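Local coordinates for initiator protein NS1 (Human bocavirus, PDB 4KW3) that probably binds the viral replication origin and nicks one DNA strand through its N-terminal nuclease domain to initiate rolling-circle replication, at residues Pro6-Ala10 with Asn266-Pro270; Met90-Gln94 with Val120-Leu125. Residue numbers count along the deposited sequence, not the author numbering.

Interaction 1: residues Pro6-Ala10 with Asn266-Pro270; sequences PVIRA and NEVIP
This is a small surface contact, apolar at its core with a charged rim, burying 167 Å² over both sides, between the loop that leads into strand 15-21 and the C-terminal end of helix 257-268. The N-terminal partner is extended: V7 and I8 have phi/psi of -65/132° and -68/136°, close to polyproline II. R9 (-123/-8°) breaks the run before A10 extends again. Opposite, helical geometry, with a wider pi-type turn at 266-268, lasts through V268, and I269 (-139/75°) is the first residue to leave it. The nearest alpha carbons are R9 CA and V268 CA, 6.7 Å apart.

V268 is the centre. Its CA-to-CB bond points toward the loop and its chi1 is t, so that CG2 lies 3.8 Å from CG1 of V7, whose chi1 of 138° falls between wells. The same CG2 of V268 sits over one face of the R9 guanidinium, 3.7 Å from R9 NH1. The R9 CA-to-CB bond points sideways, and the chain then runs out with chi1 m, chi2 and chi3 t and chi4 -81°. In this nickase domain, which belongs to the Rep clan of rolling-circle initiators, the contact brings the two ends of the chain together on the outside, away from the predicted nuclease site. Near the plane of the guanidinium lies the E267 carboxylate, but R9 NH2 and E267 OE1 are 4.2 Å apart, beyond a salt bridge. V7 also packs on Y260, T263 and L264 of helix 257-268, and I8 N is hydrogen-bonded to Y260 OH. I8 and I269 both touch L205 of helix 204-212.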
ATOM      1  N   PRO A   6     -13.421  -5.704 -14.106  1.00 93.48           N
ATOM      2  CA  PRO A   6     -13.368  -7.089 -13.640  1.00 83.41           C
ATOM      3  C   PRO A   6     -13.379  -7.142 -12.105  1.00 73.31           C
ATOM      4  O   PRO A   6     -12.328  -7.247 -11.464  1.00 79.04           O
ATOM      5  CB  PRO A   6     -12.009  -7.563 -14.170  1.00 85.36           C
ATOM      6  CG  PRO A   6     -11.141  -6.270 -14.228  1.00 90.86           C
ATOM      7  CD  PRO A   6     -12.085  -5.079 -14.048  1.00 95.49           C
ATOM      8  N   VAL A   7     -14.558  -7.043 -11.511  1.00 52.53           N
ATOM      9  CA  VAL A   7     -14.682  -7.097 -10.055  1.00 47.23           C
ATOM     10  C   VAL A   7     -14.282  -8.469  -9.440  1.00 49.58           C
ATOM     11  O   VAL A   7     -14.720  -9.514  -9.899  1.00 54.56           O
ATOM     12  CB  VAL A   7     -16.117  -6.672  -9.668  1.00 53.12           C
ATOM     13  CG1 VAL A   7     -16.701  -7.529  -8.592  1.00 46.36           C
ATOM     14  CG2 VAL A   7     -16.162  -5.187  -9.307  1.00 62.28           C
ATOM     15  N   ILE A   8     -13.456  -8.456  -8.400  1.00 41.13           N
ATOM     16  CA  ILE A   8     -13.020  -9.686  -7.738  1.00 45.78           C
ATOM     17  C   ILE A   8     -14.208 -10.334  -7.024  1.00 50.61           C
ATOM     18  O   ILE A   8     -15.013  -9.640  -6.401  1.00 44.41           O
ATOM     19  CB  ILE A   8     -11.851  -9.429  -6.744  1.00 41.32           C
ATOM     20  CG1 ILE A   8     -11.353 -10.735  -6.143  1.00 42.42           C
ATOM     21  CG2 ILE A   8     -12.250  -8.443  -5.617  1.00 35.85           C
ATOM     22  CD1 ILE A   8     -10.120 -10.556  -5.226  1.00 44.61           C
ATOM     23  N   ARG A   9     -14.349 -11.655  -7.151  1.00 56.86           N
ATOM     24  CA  ARG A   9     -15.549 -12.334  -6.652  1.00 50.74           C
ATOM     25  C   ARG A   9     -15.243 -13.423  -5.654  1.00 53.80           C
ATOM     26  O   ARG A   9     -16.147 -13.959  -5.004  1.00 59.18           O
ATOM     27  CB  ARG A   9     -16.361 -12.909  -7.807  1.00 45.07           C
ATOM     28  CG  ARG A   9     -17.078 -11.867  -8.621  1.00 40.23           C
ATOM     29  CD  ARG A   9     -17.671 -12.427  -9.913  1.00 36.33           C
ATOM     30  NE  ARG A   9     -18.337 -11.338 -10.633  1.00 55.31           N
ATOM     31  CZ  ARG A   9     -19.561 -10.891 -10.353  1.00 52.36           C
ATOM     32  NH1 ARG A   9     -20.279 -11.456  -9.385  1.00 42.48           N
ATOM     33  NH2 ARG A   9     -20.073  -9.888 -11.046  1.00 51.83           N
ATOM     34  N   ALA A  10     -13.957 -13.716  -5.506  1.00 49.57           N
ATOM     35  CA  ALA A  10     -13.521 -14.812  -4.666  1.00 41.21           C
ATOM     36  C   ALA A  10     -12.170 -14.535  -4.012  1.00 47.07           C
ATOM     37  O   ALA A  10     -11.286 -13.925  -4.625  1.00 45.92           O
ATOM     38  CB  ALA A  10     -13.459 -16.079  -5.499  1.00 35.63           C
ATOM     39  N   ASN A 266     -23.508  -3.963  -4.318  1.00 52.24           N
ATOM     40  CA  ASN A 266     -24.839  -4.287  -4.824  1.00 56.42           C
ATOM     41  C   ASN A 266     -25.062  -5.706  -5.364  1.00 61.52           C
ATOM     42  O   ASN A 266     -26.095  -6.298  -5.095  1.00 71.09           O
ATOM     43  CB  ASN A 266     -25.298  -3.239  -5.845  1.00 53.60           C
ATOM     44  CG  ASN A 266     -25.260  -1.819  -5.283  1.00 64.41           C
ATOM     45  OD1 ASN A 266     -24.558  -0.951  -5.806  1.00 76.35           O
ATOM     46  ND2 ASN A 266     -26.018  -1.579  -4.218  1.00 65.20           N
ATOM     47  N   GLU A 267     -24.100  -6.240  -6.114  1.00 54.04           N
ATOM     48  CA  GLU A 267     -24.268  -7.517  -6.802  1.00 51.15           C
ATOM     49  C   GLU A 267     -23.510  -8.649  -6.138  1.00 61.68           C
ATOM     50  O   GLU A 267     -23.977  -9.787  -6.092  1.00 77.84           O
ATOM     51  CB  GLU A 267     -23.759  -7.403  -8.228  1.00 48.30           C
ATOM     52  CG  GLU A 267     -24.195  -6.125  -8.886  1.00 71.43           C
ATOM     53  CD  GLU A 267     -23.720  -6.032 -10.311  1.00 94.98           C
ATOM     54  OE1 GLU A 267     -23.080  -7.010 -10.782  1.00101.06           O
ATOM     55  OE2 GLU A 267     -23.972  -4.974 -10.939  1.00 97.80           O
ATOM     56  N   VAL A 268     -22.320  -8.351  -5.652  1.00 50.24           N
ATOM     57  CA  VAL A 268     -21.441  -9.416  -5.208  1.00 55.71           C
ATOM     58  C   VAL A 268     -21.559  -9.740  -3.718  1.00 51.05           C
ATOM     59  O   VAL A 268     -21.895 -10.850  -3.348  1.00 49.72           O
ATOM     60  CB  VAL A 268     -20.006  -9.089  -5.535  1.00 49.92           C
ATOM     61  CG1 VAL A 268     -19.122 -10.297  -5.200  1.00 45.80           C
ATOM     62  CG2 VAL A 268     -19.907  -8.700  -7.003  1.00 41.20           C
ATOM     63  N   ILE A 269     -21.271  -8.760  -2.872  1.00 48.01           N
ATOM     64  CA  ILE A 269     -21.253  -8.981  -1.439  1.00 47.55           C
ATOM     65  C   ILE A 269     -21.886  -7.838  -0.651  1.00 50.97           C
ATOM     66  O   ILE A 269     -21.182  -7.055  -0.024  1.00 60.60           O
ATOM     67  CB  ILE A 269     -19.819  -9.176  -0.926  1.00 43.03           C
ATOM     68  CG1 ILE A 269     -18.878  -8.177  -1.592  1.00 43.33           C
ATOM     69  CG2 ILE A 269     -19.342 -10.581  -1.208  1.00 31.96           C
ATOM     70  CD1 ILE A 269     -17.691  -7.796  -0.743  1.00 46.15           C
ATOM     71  N   PRO A 270     -23.220  -7.746  -0.673  1.00 50.71           N
ATOM     72  CA  PRO A 270     -23.961  -6.731   0.091  1.00 42.83           C
ATOM     73  C   PRO A 270     -23.684  -6.831   1.574  1.00 47.93           C
ATOM     74  O   PRO A 270     -23.345  -7.906   2.078  1.00 51.66           O
ATOM     75  CB  PRO A 270     -25.418  -7.099  -0.175  1.00 33.55           C
ATOM     76  CG  PRO A 270     -25.371  -7.793  -1.525  1.00 42.28           C
ATOM     77  CD  PRO A 270     -24.112  -8.592  -1.483  1.00 47.49           C
TER

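Interaction 2: residues Met90-Gln94 with Val120-Leu125; sequences MSHKQ and VGGEGL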
ATOM      1  N   MET A  90       4.502 -15.813  -0.025  1.00 45.80           N
ATOM      2  CA  MET A  90       3.672 -16.989  -0.299  1.00 49.81           C
ATOM      3  C   MET A  90       4.473 -18.051  -1.040  1.00 62.61           C
ATOM      4  O   MET A  90       4.285 -19.251  -0.852  1.00 62.95           O
ATOM      5  CB  MET A  90       2.422 -16.617  -1.086  1.00 45.03           C
ATOM      6  CG  MET A  90       1.470 -15.801  -0.264  1.00 50.96           C
ATOM      7  SD  MET A  90       1.138 -16.590   1.325  1.00 50.86           S
ATOM      8  CE  MET A  90      -0.082 -17.820   0.867  1.00 46.38           C
ATOM      9  N   SER A  91       5.367 -17.583  -1.895  1.00 63.42           N
ATOM     10  CA  SER A  91       6.283 -18.447  -2.601  1.00 60.82           C
ATOM     11  C   SER A  91       7.104 -19.316  -1.631  1.00 59.67           C
ATOM     12  O   SER A  91       7.225 -20.532  -1.824  1.00 53.68           O
ATOM     13  CB  SER A  91       7.204 -17.587  -3.461  1.00 57.14           C
ATOM     14  OG  SER A  91       7.926 -18.368  -4.375  1.00 64.24           O
ATOM     15  N   HIS A  92       7.645 -18.692  -0.586  1.00 51.00           N
ATOM     16  CA  HIS A  92       8.357 -19.423   0.454  1.00 43.81           C
ATOM     17  C   HIS A  92       7.417 -20.377   1.204  1.00 62.16           C
ATOM     18  O   HIS A  92       7.740 -21.548   1.379  1.00 61.88           O
ATOM     19  CB  HIS A  92       9.050 -18.480   1.449  1.00 47.93           C
ATOM     20  CG  HIS A  92      10.226 -17.739   0.889  1.00 66.78           C
ATOM     21  ND1 HIS A  92      10.427 -17.560  -0.462  1.00 78.64           N
ATOM     22  CD2 HIS A  92      11.268 -17.130   1.506  1.00 75.69           C
ATOM     23  CE1 HIS A  92      11.539 -16.873  -0.655  1.00 76.87           C
ATOM     24  NE2 HIS A  92      12.067 -16.599   0.522  1.00 74.78           N
ATOM     25  N   LYS A  93       6.262 -19.879   1.649  1.00 58.30           N
ATOM     26  CA  LYS A  93       5.332 -20.698   2.428  1.00 58.32           C
ATOM     27  C   LYS A  93       4.870 -21.936   1.677  1.00 63.12           C
ATOM     28  O   LYS A  93       4.616 -22.969   2.291  1.00 66.22           O
ATOM     29  CB  LYS A  93       4.106 -19.902   2.881  1.00 57.87           C
ATOM     30  CG  LYS A  93       4.411 -18.723   3.778  1.00 60.84           C
ATOM     31  CD  LYS A  93       5.087 -19.166   5.051  1.00 63.38           C
ATOM     32  CE  LYS A  93       5.168 -18.013   6.038  1.00 65.82           C
ATOM     33  NZ  LYS A  93       6.036 -18.365   7.202  1.00 69.97           N
ATOM     34  N   GLN A  94       4.765 -21.834   0.355  1.00 57.59           N
ATOM     35  CA  GLN A  94       4.309 -22.955  -0.461  1.00 55.65           C
ATOM     36  C   GLN A  94       5.433 -23.737  -1.159  1.00 57.03           C
ATOM     37  O   GLN A  94       5.152 -24.710  -1.867  1.00 56.41           O
ATOM     38  CB  GLN A  94       3.327 -22.470  -1.518  1.00 52.34           C
ATOM     39  CG  GLN A  94       2.019 -22.006  -0.984  1.00 51.75           C
ATOM     40  CD  GLN A  94       1.076 -21.580  -2.086  1.00 55.39           C
ATOM     41  OE1 GLN A  94       1.362 -21.761  -3.267  1.00 59.76           O
ATOM     42  NE2 GLN A  94      -0.053 -21.007  -1.707  1.00 55.65           N
ATOM     43  N   VAL A 120      -3.867 -11.131   2.457  1.00 39.08           N
ATOM     44  CA  VAL A 120      -3.314 -12.270   1.751  1.00 37.26           C
ATOM     45  C   VAL A 120      -3.921 -13.595   2.235  1.00 46.55           C
ATOM     46  O   VAL A 120      -4.127 -13.815   3.445  1.00 42.76           O
ATOM     47  CB  VAL A 120      -1.786 -12.283   1.868  1.00 35.81           C
ATOM     48  CG1 VAL A 120      -1.348 -12.126   3.333  1.00 30.91           C
ATOM     49  CG2 VAL A 120      -1.223 -13.532   1.243  1.00 31.49           C
ATOM     50  N   GLY A 121      -4.208 -14.476   1.281  1.00 39.82           N
ATOM     51  CA  GLY A 121      -4.831 -15.741   1.602  1.00 40.62           C
ATOM     52  C   GLY A 121      -4.425 -16.849   0.655  1.00 48.18           C
ATOM     53  O   GLY A 121      -4.224 -16.628  -0.542  1.00 49.59           O
ATOM     54  N   GLY A 122      -4.339 -18.058   1.191  1.00 49.02           N
ATOM     55  CA  GLY A 122      -3.917 -19.194   0.405  1.00 49.08           C
ATOM     56  C   GLY A 122      -3.157 -20.196   1.236  1.00 54.76           C
ATOM     57  O   GLY A 122      -2.889 -19.956   2.414  1.00 60.53           O
ATOM     58  N   GLU A 123      -2.830 -21.321   0.604  1.00 57.24           N
ATOM     59  CA  GLU A 123      -2.116 -22.435   1.219  1.00 53.95           C
ATOM     60  C   GLU A 123      -0.762 -21.958   1.718  1.00 55.49           C
ATOM     61  O   GLU A 123      -0.116 -21.163   1.052  1.00 59.73           O
ATOM     62  CB  GLU A 123      -1.934 -23.555   0.191  1.00 54.07           C
ATOM     63  CG  GLU A 123      -1.741 -24.938   0.765  1.00 75.48           C
ATOM     64  CD  GLU A 123      -1.819 -26.026  -0.297  1.00 88.67           C
ATOM     65  OE1 GLU A 123      -1.724 -25.702  -1.501  1.00 95.37           O
ATOM     66  OE2 GLU A 123      -1.993 -27.204   0.075  1.00 91.88           O
ATOM     67  N   GLY A 124      -0.343 -22.427   2.892  1.00 50.29           N
ATOM     68  CA  GLY A 124       0.932 -22.031   3.468  1.00 50.14           C
ATOM     69  C   GLY A 124       0.824 -21.037   4.613  1.00 55.27           C
ATOM     70  O   GLY A 124       1.752 -20.921   5.422  1.00 50.92           O
ATOM     71  N   LEU A 125      -0.287 -20.299   4.665  1.00 56.78           N
ATOM     72  CA  LEU A 125      -0.600 -19.461   5.823  1.00 56.10           C
ATOM     73  C   LEU A 125      -1.665 -20.139   6.667  1.00 52.64           C
ATOM     74  O   LEU A 125      -2.505 -20.883   6.151  1.00 55.56           O
ATOM     75  CB  LEU A 125      -1.096 -18.064   5.430  1.00 48.55           C
ATOM     76  CG  LEU A 125      -0.091 -17.014   4.975  1.00 51.52           C
ATOM     77  CD1 LEU A 125      -0.827 -15.772   4.557  1.00 56.86           C
ATOM     78  CD2 LEU A 125       0.885 -16.684   6.079  1.00 56.40           C
TER
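M90, Q94 and K93, near the C-terminal end of helix 74-94, meet the end of strand 114-122 and the turn after it in three ways; the two segments bury 319 Å² between them, both sides summed. M90 is folded m, m, m: CG rests 3.8 Å from V120 CG2, SD 3.9 Å from L125 CD1, and CE comes within 3.3 Å of E123 O. Q94 (chi1 m, chi2 t) extends its amide so that NE2 donates to E123 O at 2.8 Å, with an N-H...O angle of 157°; NE2 also bonds to R100 O. K93 starts toward the turn, CB lying 3.6 Å from G124 O, then leads away to S133 and Q136, which hydrogen-bond NZ.

Glycines make the fit possible. G122 (147/175°) and G124 (104/-23°) have backbone angles that call for glycine, and a beta carbon on G124 would clash, 2.8 Å from K93 CB. The axes of helix 90-94 and strand 120-122 run nearly parallel (25°), 10.7 Å apart at closest approach. G122 to L125 is a type II beta turn, its L125 N to G122 O bond weak at 3.5 Å. Strand 114-122 carries the predicted RCR-2 motif, His-hydrophobic-His (HUH), here His-Cys-His; a helix packed on the central antiparallel strands beside it is characteristic of the HUH nuclease fold.

From the N terminus, residues 6-10 lie in the loop before strand 15-21, whereas their partner segment 266-270 lies at the far end of the chain, so interaction 1 closes a loop of 255 residues that takes in nearly the whole domain. Interaction 2 is nested inside it, closing a local loop of 25 residues in which strand 101-109 turns back into strand 114-122. The two contacts do not touch: their centres are 24 Å apart and their nearest atoms about 9 Å. Strand 15-21 links them, since it follows the first segment of interaction 1 and pairs antiparallel with strand 114-122. Interaction 1 ties the N-terminal loop to helix 257-268, and interaction 2 ties helix 74-94 to strand 114-122.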